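Local coordinates for uncharacterized protein (Corynebacterium diphtheriae NCTC 13129, PDB 3B4Q) that is of unknown function but folds as a small all-helical domain of the family of resuscitation-promoting factor Rpf1 C-terminal domains, at residues A[10-14]-A[77-81]; A[24-28]-A[42-47]; A[65-70]-A[83-87]. All blocks are in the same frame, centred on the assembly; numbering follows the deposited sequence.

Contact 1. Residues A[10-14]-A[77-81]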
ATOM      1  N   PRO A  10       1.831   4.838  -7.296  1.00 11.90           N
ATOM      2  CA  PRO A  10       1.084   3.861  -6.514  1.00 11.45           C
ATOM      3  C   PRO A  10      -0.399   3.749  -6.923  1.00 10.81           C
ATOM      4  O   PRO A  10      -0.914   2.632  -6.988  1.00 10.24           O
ATOM      5  CB  PRO A  10       1.243   4.380  -5.092  1.00 11.52           C
ATOM      6  CG  PRO A  10       2.668   4.965  -5.119  1.00 11.98           C
ATOM      7  CD  PRO A  10       2.683   5.699  -6.446  1.00 11.87           C
ATOM      8  N   ARG A  11      -1.053   4.864  -7.245  1.00 11.54           N
ATOM      9  CA  ARG A  11      -2.451   4.787  -7.701  0.50 12.62           C
ATOM     10  C   ARG A  11      -2.614   3.946  -8.961  1.00 12.62           C
ATOM     11  O   ARG A  11      -3.615   3.233  -9.097  1.00 13.15           O
ATOM     12  CB  ARG A  11      -3.059   6.172  -7.865  0.50 14.02           C
ATOM     13  CG  ARG A  11      -3.194   6.864  -6.554  0.50 15.48           C
ATOM     14  CD  ARG A  11      -3.629   8.317  -6.713  0.50 19.24           C
ATOM     15  NE  ARG A  11      -5.079   8.456  -6.721  0.50 24.96           N
ATOM     16  CZ  ARG A  11      -5.716   9.620  -6.852  0.50 22.98           C
ATOM     17  NH1 ARG A  11      -7.050   9.662  -6.853  0.50 27.39           N
ATOM     18  NH2 ARG A  11      -5.020  10.747  -6.971  0.50 27.95           N
ATOM     19  N   ASP A  12      -1.632   3.991  -9.857  1.00 11.40           N
ATOM     20  CA  ASP A  12      -1.688   3.160 -11.087  1.00 11.72           C
ATOM     21  C   ASP A  12      -1.474   1.697 -10.735  1.00 11.70           C
ATOM     22  O   ASP A  12      -2.131   0.809 -11.298  1.00 12.43           O
ATOM     23  CB  ASP A  12      -0.623   3.617 -12.089  1.00 12.91           C
ATOM     24  CG  ASP A  12      -0.774   5.080 -12.455  1.00 15.32           C
ATOM     25  OD1 ASP A  12      -1.902   5.496 -12.825  1.00 18.36           O
ATOM     26  OD2 ASP A  12       0.236   5.820 -12.387  1.00 16.81           O
ATOM     27  N   VAL A  13      -0.509   1.441  -9.847  1.00 10.69           N
ATOM     28  CA  VAL A  13      -0.244   0.068  -9.406  1.00 11.58           C
ATOM     29  C   VAL A  13      -1.490  -0.616  -8.819  1.00 11.27           C
ATOM     30  O   VAL A  13      -1.689  -1.838  -9.026  1.00 11.83           O
ATOM     31  CB  VAL A  13       0.950   0.032  -8.416  1.00 11.97           C
ATOM     32  CG1 VAL A  13       1.148  -1.404  -7.832  1.00 13.97           C
ATOM     33  CG2 VAL A  13       2.214   0.564  -9.114  1.00 13.20           C
ATOM     34  N   VAL A  14      -2.311   0.132  -8.083  1.00 11.50           N
ATOM     35  CA  VAL A  14      -3.505  -0.496  -7.487  1.00 10.74           C
ATOM     36  C   VAL A  14      -4.796  -0.202  -8.237  1.00 10.94           C
ATOM     37  O   VAL A  14      -5.884  -0.285  -7.653  1.00 12.44           O
ATOM     38  CB  VAL A  14      -3.663  -0.119  -5.991  1.00  9.45           C
ATOM     39  CG1 VAL A  14      -2.444  -0.623  -5.161  1.00 11.82           C
ATOM     40  CG2 VAL A  14      -3.897   1.387  -5.829  1.00 11.50           C
ATOM     41  N   PHE A  77       6.924   0.537  -3.610  1.00 13.19           N
ATOM     42  CA  PHE A  77       5.469   0.313  -3.587  1.00 11.14           C
ATOM     43  C   PHE A  77       5.038  -0.910  -4.413  1.00 11.55           C
ATOM     44  O   PHE A  77       4.270  -1.774  -3.945  1.00 10.63           O
ATOM     45  CB  PHE A  77       4.620   1.534  -3.939  1.00 10.58           C
ATOM     46  CG  PHE A  77       3.167   1.255  -3.738  1.00 10.93           C
ATOM     47  CD1 PHE A  77       2.606   1.305  -2.447  1.00 11.48           C
ATOM     48  CD2 PHE A  77       2.385   0.792  -4.795  1.00 13.23           C
ATOM     49  CE1 PHE A  77       1.288   0.982  -2.253  1.00 13.02           C
ATOM     50  CE2 PHE A  77       1.050   0.452  -4.607  1.00 11.46           C
ATOM     51  CZ  PHE A  77       0.501   0.547  -3.328  1.00 11.05           C
ATOM     52  N   ASN A  78       5.506  -0.974  -5.652  1.00 12.17           N
ATOM     53  CA  ASN A  78       5.106  -2.102  -6.510  1.00 12.25           C
ATOM     54  C   ASN A  78       5.524  -3.413  -5.849  1.00 12.56           C
ATOM     55  O   ASN A  78       4.746  -4.366  -5.821  1.00 13.28           O
ATOM     56  CB  ASN A  78       5.770  -1.984  -7.897  1.00 14.11           C
ATOM     57  CG  ASN A  78       5.363  -3.106  -8.798  1.00 16.24           C
ATOM     58  OD1 ASN A  78       6.118  -4.079  -8.995  1.00 19.90           O
ATOM     59  ND2 ASN A  78       4.145  -3.055  -9.266  1.00 17.72           N
ATOM     60  N   GLY A  79       6.733  -3.451  -5.274  1.00 12.79           N
ATOM     61  CA  GLY A  79       7.204  -4.687  -4.645  1.00 12.40           C
ATOM     62  C   GLY A  79       6.340  -5.060  -3.454  1.00 12.12           C
ATOM     63  O   GLY A  79       5.988  -6.243  -3.253  1.00 12.80           O
ATOM     64  N   PHE A  80       5.980  -4.053  -2.657  1.00 12.38           N
ATOM     65  CA  PHE A  80       5.159  -4.309  -1.463  1.00 11.75           C
ATOM     66  C   PHE A  80       3.775  -4.824  -1.843  1.00 11.93           C
ATOM     67  O   PHE A  80       3.276  -5.801  -1.272  1.00 12.49           O
ATOM     68  CB  PHE A  80       5.025  -3.010  -0.662  1.00 12.48           C
ATOM     69  CG  PHE A  80       4.071  -3.116   0.507  1.00 11.90           C
ATOM     70  CD1 PHE A  80       4.421  -3.811   1.653  1.00 13.46           C
ATOM     71  CD2 PHE A  80       2.788  -2.536   0.433  1.00 13.88           C
ATOM     72  CE1 PHE A  80       3.540  -3.928   2.731  1.00 14.49           C
ATOM     73  CE2 PHE A  80       1.907  -2.653   1.513  1.00 15.18           C
ATOM     74  CZ  PHE A  80       2.298  -3.353   2.673  1.00 13.88           C
ATOM     75  N   TYR A  81       3.166  -4.167  -2.808  1.00 11.24           N
ATOM     76  CA  TYR A  81       1.823  -4.553  -3.230  1.00 10.43           C
ATOM     77  C   TYR A  81       1.845  -5.951  -3.841  1.00 10.59           C
ATOM     78  O   TYR A  81       1.009  -6.796  -3.493  1.00 10.99           O
ATOM     79  CB  TYR A  81       1.289  -3.554  -4.232  1.00 10.99           C
ATOM     80  CG  TYR A  81      -0.095  -3.928  -4.738  1.00  9.87           C
ATOM     81  CD1 TYR A  81      -1.209  -3.948  -3.862  1.00 11.58           C
ATOM     82  CD2 TYR A  81      -0.295  -4.304  -6.066  1.00 10.94           C
ATOM     83  CE1 TYR A  81      -2.484  -4.334  -4.326  1.00 11.59           C
ATOM     84  CE2 TYR A  81      -1.549  -4.684  -6.536  1.00  9.89           C
ATOM     85  CZ  TYR A  81      -2.653  -4.674  -5.673  1.00  9.47           C
ATOM     86  OH  TYR A  81      -3.928  -5.061  -6.145  1.00 12.87           O
TER

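Contact 2. Residues A[24-28]-A[42-47]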
ATOM      1  N   ALA A  24      -6.750   4.132   0.420  1.00 11.68           N
ATOM      2  CA  ALA A  24      -5.587   4.350   1.300  1.00 10.71           C
ATOM      3  C   ALA A  24      -4.414   4.878   0.462  1.00 10.85           C
ATOM      4  O   ALA A  24      -3.710   5.830   0.862  1.00 11.50           O
ATOM      5  CB  ALA A  24      -5.212   3.038   2.021  1.00 11.38           C
ATOM      6  N   VAL A  25      -4.236   4.306  -0.730  1.00 10.29           N
ATOM      7  CA  VAL A  25      -3.128   4.737  -1.599  1.00 10.55           C
ATOM      8  C   VAL A  25      -3.358   6.167  -2.159  1.00 11.30           C
ATOM      9  O   VAL A  25      -2.428   6.991  -2.187  1.00 10.78           O
ATOM     10  CB  VAL A  25      -2.890   3.680  -2.705  1.00  9.92           C
ATOM     11  CG1 VAL A  25      -1.928   4.201  -3.748  1.00 13.45           C
ATOM     12  CG2 VAL A  25      -2.415   2.368  -2.055  1.00 12.36           C
ATOM     13  N   ALA A  26      -4.594   6.455  -2.549  1.00 11.32           N
ATOM     14  CA  ALA A  26      -4.919   7.804  -3.061  1.00 11.66           C
ATOM     15  C   ALA A  26      -4.593   8.887  -2.010  1.00 12.30           C
ATOM     16  O   ALA A  26      -4.032   9.942  -2.344  1.00 14.82           O
ATOM     17  CB  ALA A  26      -6.395   7.908  -3.422  1.00 12.67           C
ATOM     18  N   GLY A  27      -5.021   8.642  -0.765  1.00 12.15           N
ATOM     19  CA  GLY A  27      -4.786   9.618   0.314  1.00 11.72           C
ATOM     20  C   GLY A  27      -3.298   9.853   0.510  1.00 11.25           C
ATOM     21  O   GLY A  27      -2.850  10.992   0.692  1.00 12.36           O
ATOM     22  N   ALA A  28      -2.513   8.766   0.506  1.00 11.32           N
ATOM     23  CA  ALA A  28      -1.066   8.902   0.693  1.00 11.09           C
ATOM     24  C   ALA A  28      -0.442   9.673  -0.461  1.00 11.93           C
ATOM     25  O   ALA A  28       0.396  10.540  -0.248  1.00 13.22           O
ATOM     26  CB  ALA A  28      -0.410   7.476   0.803  1.00 12.18           C
ATOM     27  N   LEU A  42       5.167   6.645   1.700  1.00 14.63           N
ATOM     28  CA  LEU A  42       3.908   6.963   2.344  1.00 13.84           C
ATOM     29  C   LEU A  42       2.796   5.989   1.922  1.00 12.77           C
ATOM     30  O   LEU A  42       1.964   5.555   2.733  1.00 12.34           O
ATOM     31  CB  LEU A  42       3.491   8.416   2.055  1.00 14.96           C
ATOM     32  CG  LEU A  42       3.518   9.493   3.151  1.00 22.18           C
ATOM     33  CD1 LEU A  42       2.444  10.478   2.798  1.00 22.51           C
ATOM     34  CD2 LEU A  42       3.200   8.926   4.535  1.00 20.46           C
ATOM     35  N   ALA A  43       2.772   5.651   0.634  1.00 10.64           N
ATOM     36  CA  ALA A  43       1.763   4.704   0.153  1.00 10.93           C
ATOM     37  C   ALA A  43       1.935   3.296   0.755  1.00 11.04           C
ATOM     38  O   ALA A  43       0.947   2.620   1.107  1.00 10.39           O
ATOM     39  CB  ALA A  43       1.769   4.647  -1.376  1.00 11.57           C
ATOM     40  N   VAL A  44       3.169   2.823   0.860  1.00 10.96           N
ATOM     41  CA  VAL A  44       3.418   1.554   1.552  1.00 11.48           C
ATOM     42  C   VAL A  44       2.902   1.631   3.005  1.00 11.64           C
ATOM     43  O   VAL A  44       2.168   0.743   3.468  1.00 11.52           O
ATOM     44  CB  VAL A  44       4.935   1.162   1.514  1.00 11.91           C
ATOM     45  CG1 VAL A  44       5.218  -0.000   2.506  1.00 14.12           C
ATOM     46  CG2 VAL A  44       5.369   0.841   0.057  1.00 13.20           C
ATOM     47  N   ASP A  45       3.263   2.701   3.726  1.00 11.40           N
ATOM     48  CA  ASP A  45       2.786   2.847   5.127  1.00 12.39           C
ATOM     49  C   ASP A  45       1.238   2.856   5.218  1.00 12.34           C
ATOM     50  O   ASP A  45       0.651   2.205   6.093  1.00 12.67           O
ATOM     51  CB  ASP A  45       3.336   4.111   5.753  1.00 12.87           C
ATOM     52  CG  ASP A  45       4.857   4.055   6.013  1.00 18.25           C
ATOM     53  OD1 ASP A  45       5.469   2.952   5.926  1.00 20.55           O
ATOM     54  OD2 ASP A  45       5.439   5.143   6.330  1.00 21.15           O
ATOM     55  N   ALA A  46       0.592   3.630   4.344  1.00 11.30           N
ATOM     56  CA  ALA A  46      -0.882   3.754   4.347  1.00 12.45           C
ATOM     57  C   ALA A  46      -1.538   2.397   4.046  1.00 11.89           C
ATOM     58  O   ALA A  46      -2.517   2.004   4.706  1.00 12.83           O
ATOM     59  CB  ALA A  46      -1.331   4.805   3.348  1.00 13.13           C
ATOM     60  N   LEU A  47      -0.999   1.655   3.075  1.00 11.26           N
ATOM     61  CA  LEU A  47      -1.606   0.384   2.734  1.00 12.10           C
ATOM     62  C   LEU A  47      -1.345  -0.662   3.846  1.00 12.29           C
ATOM     63  O   LEU A  47      -2.243  -1.442   4.226  1.00 12.43           O
ATOM     64  CB  LEU A  47      -1.081  -0.093   1.383  1.00 11.58           C
ATOM     65  CG  LEU A  47      -1.636  -1.427   0.847  1.00 12.64           C
ATOM     66  CD1 LEU A  47      -3.195  -1.423   0.970  1.00 12.85           C
ATOM     67  CD2 LEU A  47      -1.154  -1.647  -0.535  1.00 13.79           C
TER

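Contact 3. Residues A[65-70]-A[83-87]. With SO4 (sulfate ion), chain C.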
ATOM      1  N   GLN A  65       3.963 -12.897   7.976  1.00 21.16           N
ATOM      2  CA  GLN A  65       4.407 -12.785   6.596  1.00 20.72           C
ATOM      3  C   GLN A  65       4.142 -11.369   6.087  1.00 19.54           C
ATOM      4  O   GLN A  65       4.952 -10.825   5.334  1.00 18.78           O
ATOM      5  CB  GLN A  65       3.669 -13.741   5.679  1.00 21.58           C
ATOM      6  CG  GLN A  65       4.297 -13.752   4.294  1.00 25.02           C
ATOM      7  CD  GLN A  65       3.573 -14.661   3.324  1.00 29.51           C
ATOM      8  OE1 GLN A  65       2.473 -14.350   2.838  1.00 31.10           O
ATOM      9  NE2 GLN A  65       4.207 -15.776   3.004  1.00 32.26           N
ATOM     10  N   ILE A  66       2.997 -10.798   6.462  1.00 18.74           N
ATOM     11  CA  ILE A  66       2.679  -9.446   5.970  1.00 18.44           C
ATOM     12  C   ILE A  66       3.641  -8.395   6.546  1.00 17.76           C
ATOM     13  O   ILE A  66       4.148  -7.513   5.806  1.00 18.00           O
ATOM     14  CB  ILE A  66       1.219  -9.064   6.198  1.00 19.15           C
ATOM     15  CG1 ILE A  66       0.307 -10.110   5.560  1.00 19.63           C
ATOM     16  CG2 ILE A  66       0.917  -7.680   5.555  1.00 19.49           C
ATOM     17  CD1 ILE A  66      -1.152  -9.879   5.844  1.00 20.18           C
ATOM     18  N   GLU A  67       3.914  -8.500   7.845  1.00 15.89           N
ATOM     19  CA  GLU A  67       4.922  -7.666   8.484  1.00 16.38           C
ATOM     20  C   GLU A  67       6.268  -7.810   7.789  1.00 14.57           C
ATOM     21  O   GLU A  67       6.983  -6.832   7.580  1.00 14.15           O
ATOM     22  CB  GLU A  67       5.048  -8.010   9.991  1.00 18.12           C
ATOM     23  CG  GLU A  67       6.291  -7.429  10.668  1.00 23.88           C
ATOM     24  CD  GLU A  67       6.185  -5.942  10.940  1.00 32.70           C
ATOM     25  OE1 GLU A  67       5.058  -5.406  10.851  1.00 35.47           O
ATOM     26  OE2 GLU A  67       7.229  -5.298  11.252  1.00 36.45           O
ATOM     27  N   ALA A  68       6.618  -9.040   7.433  1.00 13.32           N
ATOM     28  CA  ALA A  68       7.926  -9.272   6.820  1.00 14.21           C
ATOM     29  C   ALA A  68       7.999  -8.617   5.459  1.00 14.28           C
ATOM     30  O   ALA A  68       8.990  -7.965   5.129  1.00 16.09           O
ATOM     31  CB  ALA A  68       8.205 -10.749   6.695  1.00 15.50           C
ATOM     32  N   PHE A  69       6.927  -8.771   4.677  1.00 14.83           N
ATOM     33  CA  PHE A  69       6.910  -8.108   3.360  1.00 14.77           C
ATOM     34  C   PHE A  69       6.894  -6.558   3.421  1.00 14.50           C
ATOM     35  O   PHE A  69       7.413  -5.870   2.541  1.00 14.17           O
ATOM     36  CB  PHE A  69       5.802  -8.655   2.502  1.00 17.09           C
ATOM     37  CG  PHE A  69       6.110 -10.018   1.911  1.00 18.39           C
ATOM     38  CD1 PHE A  69       7.354 -10.281   1.315  1.00 19.16           C
ATOM     39  CD2 PHE A  69       5.159 -11.037   1.939  1.00 19.12           C
ATOM     40  CE1 PHE A  69       7.646 -11.548   0.741  1.00 23.10           C
ATOM     41  CE2 PHE A  69       5.435 -12.287   1.381  1.00 22.61           C
ATOM     42  CZ  PHE A  69       6.688 -12.548   0.791  1.00 21.05           C
ATOM     43  N   TYR A  70       6.306  -6.016   4.479  1.00 13.57           N
ATOM     44  CA  TYR A  70       6.407  -4.585   4.740  1.00 13.48           C
ATOM     45  C   TYR A  70       7.872  -4.214   4.962  1.00 13.55           C
ATOM     46  O   TYR A  70       8.390  -3.304   4.330  1.00 12.61           O
ATOM     47  CB  TYR A  70       5.544  -4.231   5.954  1.00 15.04           C
ATOM     48  CG  TYR A  70       5.680  -2.811   6.458  1.00 15.95           C
ATOM     49  CD1 TYR A  70       5.266  -1.721   5.688  1.00 16.21           C
ATOM     50  CD2 TYR A  70       6.172  -2.561   7.741  1.00 17.19           C
ATOM     51  CE1 TYR A  70       5.391  -0.416   6.181  1.00 16.44           C
ATOM     52  CE2 TYR A  70       6.263  -1.284   8.239  1.00 19.09           C
ATOM     53  CZ  TYR A  70       5.885  -0.212   7.463  1.00 19.05           C
ATOM     54  OH  TYR A  70       5.980   1.085   7.946  1.00 22.11           O
ATOM     55  N   ALA A  83       3.972  -8.375  -3.360  1.00 12.13           N
ATOM     56  CA  ALA A  83       4.285  -9.372  -2.352  1.00 13.96           C
ATOM     57  C   ALA A  83       3.040  -9.695  -1.507  1.00 14.12           C
ATOM     58  O   ALA A  83       2.812 -10.868  -1.085  1.00 15.33           O
ATOM     59  CB  ALA A  83       5.383  -8.833  -1.470  1.00 13.75           C
ATOM     60  N   ASN A  84       2.237  -8.674  -1.225  1.00 13.83           N
ATOM     61  CA  ASN A  84       1.070  -8.865  -0.320  1.00 14.15           C
ATOM     62  C   ASN A  84      -0.257  -8.961  -1.070  1.00 13.15           C
ATOM     63  O   ASN A  84      -1.339  -8.885  -0.464  1.00 12.46           O
ATOM     64  CB  ASN A  84       1.028  -7.755   0.718  1.00 15.57           C
ATOM     65  CG  ASN A  84       2.102  -7.924   1.803  1.00 19.73           C
ATOM     66  OD1 ASN A  84       2.871  -6.983   2.083  1.00 26.16           O
ATOM     67  ND2 ASN A  84       2.212  -9.125   2.346  1.00 16.73           N
ATOM     68  N   ARG A  85      -0.177  -9.155  -2.391  1.00 11.88           N
ATOM     69  CA  ARG A  85      -1.390  -9.101  -3.202  1.00 11.98           C
ATOM     70  C   ARG A  85      -2.358 -10.218  -2.840  1.00 11.03           C
ATOM     71  O   ARG A  85      -3.580  -9.997  -2.793  1.00 12.32           O
ATOM     72  CB  ARG A  85      -1.086  -9.107  -4.705  1.00 12.73           C
ATOM     73  CG  ARG A  85      -2.271  -8.630  -5.522  1.00 12.26           C
ATOM     74  CD  ARG A  85      -1.875  -8.376  -6.963  1.00 13.23           C
ATOM     75  NE  ARG A  85      -1.328  -9.563  -7.611  1.00 13.92           N
ATOM     76  CZ  ARG A  85      -2.064 -10.516  -8.183  1.00 13.04           C
ATOM     77  NH1 ARG A  85      -3.383 -10.434  -8.212  1.00 14.82           N
ATOM     78  NH2 ARG A  85      -1.453 -11.552  -8.757  1.00 15.88           N
ATOM     79  N   GLY A  86      -1.824 -11.415  -2.587  1.00 11.88           N
ATOM     80  CA  GLY A  86      -2.716 -12.524  -2.214  1.00 11.59           C
ATOM     81  C   GLY A  86      -3.380 -12.223  -0.859  1.00 12.26           C
ATOM     82  O   GLY A  86      -4.578 -12.504  -0.649  1.00 12.64           O
ATOM     83  N   ALA A  87      -2.595 -11.707   0.090  1.00 12.73           N
ATOM     84  CA  ALA A  87      -3.146 -11.303   1.394  1.00 13.29           C
ATOM     85  C   ALA A  87      -4.268 -10.270   1.237  1.00 13.90           C
ATOM     86  O   ALA A  87      -5.318 -10.346   1.849  1.00 14.15           O
ATOM     87  CB  ALA A  87      -2.048 -10.728   2.242  1.00 14.11           C
TER
HETATM   88  S   SO4 C   1      -4.220 -14.392  -8.798  1.00 27.38           S
HETATM   89  O1  SO4 C   1      -2.971 -15.074  -8.482  1.00 32.51           O
HETATM   90  O2  SO4 C   1      -5.313 -14.742  -7.901  1.00 30.16           O
HETATM   91  O3  SO4 C   1      -4.588 -14.896 -10.126  1.00 32.99           O
HETATM   92  O4  SO4 C   1      -4.032 -12.950  -8.891  1.00 32.10           O
HETATM   93  O   HOH W   1       1.478 -11.842   2.241  1.00 21.44           O

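Contact 1. Residues A[10-14]-A[77-81]
Val-13 and Phe-77 bury the most surface here, with Val-14 next, and all three meet through methyls and ring carbons. Val-13 holds CG1 opposite its backbone N (chi1 174°), which carries this methyl across to helix 77-83. There CG1 touches three side chains of neighbouring turns: Phe-77 at CE2 (3.7 Å), Asn-78 at ND2 (3.7 Å) and Tyr-81 at CD2 (3.7 Å). The Val-13 and Tyr-81 side chains lie alongside each other, pointing opposite ways, whereas those of Val-13 and Asn-78 run roughly perpendicular, CG1 meeting the amide nitrogen.

The Phe-77 ring is approached in two ways. Pro-10 lays its CB over one face, 3.9 Å from the Phe-77 ring centroid and 15° off the normal, a CH-pi contact displaced toward the rim. Val-13 CB and Val-14 CG1 instead come at the ring edge, in its plane; Val-14 CG1 lies 3.7 Å from Phe-77 CZ. The same Val-14 methyl makes a second CH-pi contact, 3.8 Å from the centroid of the Tyr-81 ring and over its face. One methyl therefore fills the angle between two aromatic rings, edge-on to the first and face-on to the second.

No hydrogen bond crosses the contact. Around it, Val-25, Ala-43 and Val-44 also touch Phe-77, and Glu-40 OE2 accepts a hydrogen bond from Phe-77 N. Helix 10-13 and the residue that follows it pack against helix 77-83, an aliphatic-aromatic packing that forms part of the hydrophobic core of a compact all-alpha domain.

Contact 2. Residues A[24-28]-A[42-47]
No ring or side-chain amide stands between Ala-28 and Ala-46; the flat groups of this contact are peptide carbonyls, each met at its oxygen by a methyl. Ala-28 CB lies 3.6 Å from Leu-42 O, and Ala-46 CB lies 3.6 Å from Ala-24 O. The motif is a helical hairpin: helices 19-35 and 39-56 follow each other in the chain and run roughly antiparallel, with 143° between the directions of the two short segments.

Alanines line the crossing, so the local axes approach to 8.3 Å and methyls reach the opposing backbone. Ala-28 carries the largest share. Its CB is 3.6 Å from Ala-43 CA and 3.8 Å from Ala-46 CB, a methyl set down between one turn of helix 39-56 and the next. Ala-24, one turn before Ala-28, repeats the approach less closely, its CB facing Ala-46 O.

Beside this alanine seam, Val-25 meets helix 39-56 only loosely, CG1 near the Ala-43 methyl and CG2 near Leu-47 CB. That flank is closed by other helices: Pro-10 and Phe-77 both touch Val-25 and Ala-43. No hydrogen bond links the two segments; of the carbonyls met by methyls, Ala-24 O and Leu-42 O accept bonds from Ala-28 N and Ala-46 N in their own helices. Leu-42, its chi1 at an unstaggered -110°, brings CD1 within 3.7 Å of Ala-28 O.

Contact 3. Residues A[65-70]-A[83-87]
Asn-84, buried at the junction of helices 77-83 and 85-91, turns its amide not to the helix it precedes but to Ile-66 and Phe-69. It occupies the N-cap position of helix 85-91, yet its side chain makes no capping bond. The fold here is an all-alpha packing in which two consecutive helices, 77-83 and 85-91, break at Asn-84 and lie against helix 64-72.

The Asn-84 amide is wedged between apolar groups: OD1 lies 3.4 Å from Phe-69 CB, while ND2 comes to the edge of the Phe-69 ring, 3.5 Å from CD2. Ring and amide planes stand 72° apart. Ile-66 packs CG2 against the amide at a slant. No direct hydrogen bond joins the segments, but one water bridges them, accepting from Asn-84 ND2 at 2.8 Å and donating to Gln-65 OE1 at 2.8 Å.

Methyls flank this polar centre. Ala-83 CB sits over one face of the Phe-69 ring, 3.9 Å from the centroid, as a CH-pi contact. The extended CG1 branch of Ile-66 (CD1 anti to CA) carries CD1 to within 3.8 Å of Ala-87 CB. Tyr-48 and Ile-51 of helix 39-56 also touch Ile-66.

Arg-85 takes no part in the packing on helix 64-72 and binds a sulfate, probably from the crystallisation liquor. Both terminal nitrogens grip a single oxygen in the guanidinium plane, Arg-85 NH1 at 2.7 Å and NH2 at 2.9 Å from sulfate O4, with bent N-H...O angles of 144° and 132°.

Contacts 1 and 2 lie near the centre of the chain and join directly, since Pro-10 packs on Val-25 and Phe-77 on Ala-43. Contact 1 is the more buried and uses aromatic faces and edges; contact 2 brings its helices close with small methyls against backbone. Contact 3 lies farther out, about 10 Å between its centre and that of the chain, and adds a water bridge to its apolar packing; the sulfate sits off to the side, on Arg-85. Helix 77-83 carries contact 1 and ends at contact 3; on the way Phe-80 packs on Tyr-70. A polar tie joins contacts 2 and 3: Tyr-70 OH pairs with Asp-45 OD1, probably as a hydrogen bond.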